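PDB 4YE5: peptidoglycan synthetase penicillin-binding protein 3 from Bifidobacterium adolescentis, which probably binds penicillin and, as a member of the transpeptidase family, is thought to cross-link peptidoglycan strands. Local coordinates for residues L292-M297 with H303-K308; I415-N420 with R451-S456. One frame throughout, in Å; residues are numbered along the deposited sequence. Where two conformers were deposited one is given.

How the contacts relate
Both contacts lie in the transpeptidase part of the chain, and they follow one another in series without nesting or crossing. Contact 1 comes first. It closes a short loop of five residues, folding the segment after helix 290-299 back beside that helix and running into strand 308-311. Contact 2 closes a longer excursion of 30 residues with some strand and no helix. It brings the end of helix 408-419 against the lead-in to helix 455-470. The contact centres are about 14 Å apart. They meet at S295 of helix 290-299, whose OG packs 3.6 Å from I418 CD1. Helix 290-299 is therefore common ground for the two.

Contact 1 of 2, residues L292-M297 with H303-K308; sequences LAMSGM and HKIDDK
M294 and I305 make the apolar part of this contact. The selenium of M294, a selenomethionine, lies 4.2 Å from I305 CD1, and the two side chains cross at about a right angle. CG of M294 and CG1 of I305 both lie anti to the backbone N (chi1 -174° and -170°). I305 then bends at chi2 (58°), and its CD1 meets SE. The M294 chain bends at its last torsion, so CE turns off and SE is left facing the isoleucine methyl. L335 and L339 of helix 335-340 and M347 of helix 344-350 also pack on M294. I305 rests on A336 and on Q460.

Across the segments the polar link is a single weak backbone bond. H303 N points to M297 O at 3.5 Å. The M297 side chain itself runs off toward helix 344-350, onto M347 and A350.

The stronger polar bonds lie within 303-308. D307 OD2 accepts from two donors that arrive from opposite faces of the carboxylate. H303 ND1 donates at 2.9 Å on the anti side, and D307 OD2 lies almost in the imidazole plane. K304 N comes at 2.8 Å, from well above the carboxylate plane. The two bonds hold the carboxylate, and the one from ND1 limits the rotation of the imidazole, whose ring also meets F309 edge-to-face. The aspartate charge would be expected to favour a proton on ND1.

D307 N bonds to K304 O at 3.0 Å and closes a type I beta turn from K304 to D307. This is a helix-to-strand connection, with a His-carboxylate hydrogen bond, directly after the helix that probably begins with the SxxK lysine of penicillin-binding transpeptidases.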
loop_
_atom_site.group_PDB
_atom_site.type_symbol
_atom_site.label_atom_id
_atom_site.label_comp_id
_atom_site.label_asym_id
_atom_site.label_seq_id
_atom_site.Cartn_x
_atom_site.Cartn_y
_atom_site.Cartn_z
ATOM N N LEU A 292 -21.307 2.544 -13.533
ATOM C CA LEU A 292 -20.661 1.708 -14.552
ATOM C C LEU A 292 -21.643 1.236 -15.613
ATOM O O LEU A 292 -21.350 1.299 -16.819
ATOM C CB LEU A 292 -19.982 0.482 -13.929
ATOM C CG LEU A 292 -19.142 0.645 -12.653
ATOM C CD1 LEU A 292 -18.218 -0.549 -12.500
ATOM C CD2 LEU A 292 -18.366 1.930 -12.644
ATOM N N ALA A 293 -22.804 0.744 -15.184
ATOM C CA ALA A 293 -23.771 0.196 -16.152
ATOM C C ALA A 293 -24.364 1.284 -17.045
ATOM O O ALA A 293 -24.560 1.084 -18.257
ATOM C CB ALA A 293 -24.900 -0.574 -15.439
HETATM N N MSE A 294 -24.655 2.430 -16.444
HETATM C CA MSE A 294 -25.252 3.561 -17.171
HETATM C C MSE A 294 -24.279 4.169 -18.161
HETATM O O MSE A 294 -24.665 4.574 -19.262
HETATM C CB MSE A 294 -25.713 4.663 -16.204
HETATM C CG MSE A 294 -26.475 5.804 -16.895
HETATM SE SE MSE A 294 -27.181 7.157 -15.670
HETATM C CE MSE A 294 -28.468 6.042 -14.743
ATOM N N SER A 295 -23.016 4.272 -17.754
ATOM C CA SER A 295 -21.979 4.698 -18.676
ATOM C C SER A 295 -22.023 3.830 -19.936
ATOM O O SER A 295 -21.909 4.343 -21.069
ATOM C CB SER A 295 -20.594 4.620 -18.023
ATOM O OG SER A 295 -20.468 5.613 -17.017
ATOM N N GLY A 296 -22.200 2.523 -19.734
ATOM C CA GLY A 296 -22.318 1.573 -20.837
ATOM C C GLY A 296 -23.524 1.876 -21.732
ATOM O O GLY A 296 -23.421 1.858 -22.964
HETATM N N MSE A 297 -24.664 2.178 -21.115
HETATM C CA MSE A 297 -25.884 2.486 -21.859
HETATM C C MSE A 297 -25.714 3.697 -22.759
HETATM O O MSE A 297 -26.178 3.707 -23.904
HETATM C CB MSE A 297 -27.055 2.745 -20.912
HETATM C CG MSE A 297 -27.451 1.540 -20.106
HETATM SE SE MSE A 297 -28.814 2.043 -18.848
HETATM C CE MSE A 297 -28.795 0.405 -17.786
ATOM N N HIS A 303 -29.434 4.667 -24.623
ATOM C CA HIS A 303 -30.243 5.802 -24.205
ATOM C C HIS A 303 -29.402 7.065 -24.253
ATOM O O HIS A 303 -28.173 6.994 -24.366
ATOM C CB HIS A 303 -30.812 5.582 -22.791
ATOM C CG HIS A 303 -32.019 4.694 -22.765
ATOM N ND1 HIS A 303 -33.237 5.078 -23.293
ATOM C CD2 HIS A 303 -32.194 3.433 -22.303
ATOM C CE1 HIS A 303 -34.108 4.095 -23.152
ATOM N NE2 HIS A 303 -33.502 3.085 -22.548
ATOM N N LYS A 304 -30.068 8.216 -24.209
ATOM C CA LYS A 304 -29.385 9.475 -23.928
ATOM C C LYS A 304 -29.631 9.844 -22.472
ATOM O O LYS A 304 -30.609 9.397 -21.865
ATOM C CB LYS A 304 -29.869 10.596 -24.846
ATOM C CG LYS A 304 -29.466 10.427 -26.320
ATOM C CD LYS A 304 -30.314 11.332 -27.206
ATOM C CE LYS A 304 -30.184 10.950 -28.681
ATOM N NZ LYS A 304 -28.757 10.741 -29.075
ATOM N N ILE A 305 -28.752 10.678 -21.934
ATOM C CA ILE A 305 -28.733 10.989 -20.507
ATOM C C ILE A 305 -30.022 11.697 -20.076
ATOM O O ILE A 305 -30.446 11.602 -18.928
ATOM C CB ILE A 305 -27.486 11.854 -20.146
ATOM C CG1 ILE A 305 -27.327 11.982 -18.632
ATOM C CG2 ILE A 305 -27.550 13.227 -20.829
ATOM C CD1 ILE A 305 -27.194 10.666 -17.952
ATOM N N ASP A 306 -30.662 12.396 -21.002
ATOM C CA ASP A 306 -31.892 13.091 -20.655
ATOM C C ASP A 306 -33.171 12.384 -21.128
ATOM O O ASP A 306 -34.230 13.000 -21.158
ATOM C CB ASP A 306 -31.854 14.548 -21.129
ATOM C CG ASP A 306 -31.678 14.670 -22.633
ATOM O OD1 ASP A 306 -31.421 13.640 -23.303
ATOM O OD2 ASP A 306 -31.787 15.804 -23.140
ATOM N N ASP A 307 -33.072 11.096 -21.475
ATOM C CA ASP A 307 -34.256 10.313 -21.867
ATOM C C ASP A 307 -35.247 10.232 -20.716
ATOM O O ASP A 307 -34.851 10.087 -19.568
ATOM C CB ASP A 307 -33.872 8.894 -22.298
ATOM C CG ASP A 307 -33.396 8.826 -23.747
ATOM O OD1 ASP A 307 -33.599 9.807 -24.491
ATOM O OD2 ASP A 307 -32.831 7.785 -24.144
ATOM N N LYS A 308 -36.534 10.305 -21.031
ATOM C CA LYS A 308 -37.572 10.380 -20.011
ATOM C C LYS A 308 -38.187 9.016 -19.740
ATOM O O LYS A 308 -38.554 8.292 -20.666
ATOM C CB LYS A 308 -38.675 11.342 -20.452
ATOM C CG LYS A 308 -38.215 12.769 -20.716
ATOM C CD LYS A 308 -39.387 13.618 -21.219
ATOM C CE LYS A 308 -38.990 15.072 -21.406
ATOM N NZ LYS A 308 -37.875 15.235 -22.386
#

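Contact 2 of 2, residues I415-N420 with R451-S456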
loop_
_atom_site.group_PDB
_atom_site.type_symbol
_atom_site.label_atom_id
_atom_site.label_comp_id
_atom_site.label_asym_id
_atom_site.label_seq_id
_atom_site.Cartn_x
_atom_site.Cartn_y
_atom_site.Cartn_z
ATOM N N ILE A 415 -14.564 4.882 -10.556
ATOM C CA ILE A 415 -15.079 6.244 -10.462
ATOM C C ILE A 415 -14.121 7.281 -11.066
ATOM O O ILE A 415 -14.558 8.269 -11.674
ATOM C CB ILE A 415 -15.415 6.594 -9.003
ATOM C CG1 ILE A 415 -16.597 5.727 -8.536
ATOM C CG2 ILE A 415 -15.717 8.094 -8.845
ATOM C CD1 ILE A 415 -17.891 5.950 -9.352
ATOM N N SER A 416 -12.820 7.057 -10.918
ATOM C CA SER A 416 -11.837 7.975 -11.491
ATOM C C SER A 416 -12.022 8.096 -13.002
ATOM O O SER A 416 -11.731 9.146 -13.591
ATOM C CB SER A 416 -10.405 7.506 -11.205
ATOM O OG SER A 416 -9.988 6.587 -12.198
ATOM N N VAL A 417 -12.515 7.031 -13.628
ATOM C CA VAL A 417 -12.719 7.046 -15.092
ATOM C C VAL A 417 -13.640 8.200 -15.495
ATOM O O VAL A 417 -13.392 8.892 -16.492
ATOM C CB VAL A 417 -13.346 5.723 -15.615
ATOM C CG1 VAL A 417 -13.815 5.875 -17.068
ATOM C CG2 VAL A 417 -12.364 4.592 -15.486
ATOM N N ILE A 418 -14.704 8.407 -14.719
ATOM C CA ILE A 418 -15.627 9.516 -14.984
ATOM C C ILE A 418 -14.969 10.885 -14.740
ATOM O O ILE A 418 -15.291 11.884 -15.391
ATOM C CB ILE A 418 -16.895 9.434 -14.078
ATOM C CG1 ILE A 418 -17.519 8.030 -14.107
ATOM C CG2 ILE A 418 -17.895 10.504 -14.440
ATOM C CD1 ILE A 418 -17.798 7.486 -15.502
ATOM N N ALA A 419 -14.094 10.937 -13.751
ATOM C CA ALA A 419 -13.371 12.175 -13.413
ATOM C C ALA A 419 -12.291 12.517 -14.418
ATOM O O ALA A 419 -11.916 13.691 -14.576
ATOM C CB ALA A 419 -12.736 12.027 -11.997
ATOM N N ASN A 420 -11.751 11.484 -15.063
ATOM C CA ASN A 420 -10.579 11.632 -15.911
ATOM C C ASN A 420 -10.925 11.520 -17.409
ATOM O O ASN A 420 -10.190 10.913 -18.190
ATOM C CB ASN A 420 -9.515 10.589 -15.522
ATOM C CG ASN A 420 -8.139 10.937 -16.046
ATOM O OD1 ASN A 420 -7.788 12.103 -16.138
ATOM N ND2 ASN A 420 -7.355 9.923 -16.399
ATOM N N ARG A 451 -8.923 3.900 -22.898
ATOM C CA ARG A 451 -10.194 4.613 -22.922
ATOM C C ARG A 451 -11.326 3.645 -22.608
ATOM O O ARG A 451 -11.500 2.644 -23.312
ATOM C CB ARG A 451 -10.453 5.279 -24.281
ATOM C CG ARG A 451 -11.856 5.933 -24.368
ATOM C CD ARG A 451 -11.931 7.067 -25.420
ATOM N NE ARG A 451 -10.915 8.089 -25.178
ATOM C CZ ARG A 451 -10.995 9.032 -24.240
ATOM N NH1 ARG A 451 -12.053 9.099 -23.436
ATOM N NH2 ARG A 451 -10.014 9.909 -24.106
ATOM N N VAL A 452 -12.113 3.960 -21.580
ATOM C CA VAL A 452 -13.253 3.117 -21.206
ATOM C C VAL A 452 -14.530 3.577 -21.916
ATOM O O VAL A 452 -15.311 2.752 -22.405
ATOM C CB VAL A 452 -13.464 3.100 -19.667
ATOM C CG1 VAL A 452 -14.675 2.263 -19.302
ATOM C CG2 VAL A 452 -12.211 2.564 -18.953
ATOM N N ILE A 453 -14.731 4.896 -21.969
ATOM C CA ILE A 453 -15.901 5.515 -22.595
ATOM C C ILE A 453 -15.463 6.819 -23.263
ATOM O O ILE A 453 -14.397 7.364 -22.935
ATOM C CB ILE A 453 -17.001 5.878 -21.556
ATOM C CG1 ILE A 453 -16.363 6.569 -20.342
ATOM C CG2 ILE A 453 -17.774 4.626 -21.103
ATOM C CD1 ILE A 453 -17.372 7.003 -19.268
ATOM N N ASP A 454 -16.294 7.327 -24.170
ATOM C CA ASP A 454 -16.020 8.616 -24.793
ATOM C C ASP A 454 -15.958 9.706 -23.726
ATOM O O ASP A 454 -16.659 9.627 -22.711
ATOM C CB ASP A 454 -17.106 8.978 -25.814
ATOM C CG ASP A 454 -17.111 8.069 -27.030
ATOM O OD1 ASP A 454 -16.245 7.173 -27.160
ATOM O OD2 ASP A 454 -17.988 8.287 -27.885
ATOM N N GLU A 455 -15.135 10.726 -23.970
ATOM C CA GLU A 455 -15.055 11.890 -23.089
ATOM C C GLU A 455 -16.420 12.580 -22.919
ATOM O O GLU A 455 -16.775 13.052 -21.836
ATOM C CB GLU A 455 -14.016 12.887 -23.618
ATOM C CG GLU A 455 -13.876 14.146 -22.778
ATOM C CD GLU A 455 -12.711 15.036 -23.219
ATOM O OE1 GLU A 455 -11.725 14.528 -23.808
ATOM O OE2 GLU A 455 -12.797 16.255 -22.988
ATOM N N SER A 456 -17.207 12.614 -23.980
ATOM C CA SER A 456 -18.508 13.249 -23.885
ATOM C C SER A 456 -19.437 12.425 -22.957
ATOM O O SER A 456 -20.237 12.971 -22.206
ATOM C CB SER A 456 -19.102 13.428 -25.283
ATOM O OG SER A 456 -19.226 12.181 -25.939
#
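V417 meets V452 where the end of helix 408-419 faces the chain leading into helix 455-470. V417 CG1 sits 3.8 Å from V452 CB, and the CG2 methyls of the two valines are 4.0 Å apart. The side chains cross at about a right angle, with V417 set against the CB and CG2 side of V452. The same V417 CG1 also reaches I453 CG1, at 4.2 Å. The next residue, I418, touches I453 methyl to methyl, with CD1 to CD1 at 3.8 Å. The CA-CB bond of I418 points away from the segment 451-456, but its CG1 branch swings CD1 back to it. I453 answers with CG1 held between its backbone N and carbonyl carbon (chi1 46°) and CD1 extended.

Around these four side chains, F366 covers both valines, and K424 packs on them too. S295 of helix 290-299 touches both isoleucines, while M461 and L462 cover I418.

The backbone of 451-456 is positioned further out. R451 NH1 donates to I453 O at 3.0 Å, in the carbonyl plane, and I453 O lies only 6° out of the guanidinium plane. NH1 also bonds to K421 O, so one arginine ties the loop after helix 408-419 to the segment before helix 455-470. V452 pairs by backbone with G422. D454 occupies the N-cap position but makes no capping bond with its side chain; its N is held by Q299 OE1.

Between the two segments the interface is wholly apolar and buried. What holds it is therefore van der Waals contact and burial of branched side chains, while the polar bonds of R451 and D454 lie beside it and probably position the backbone.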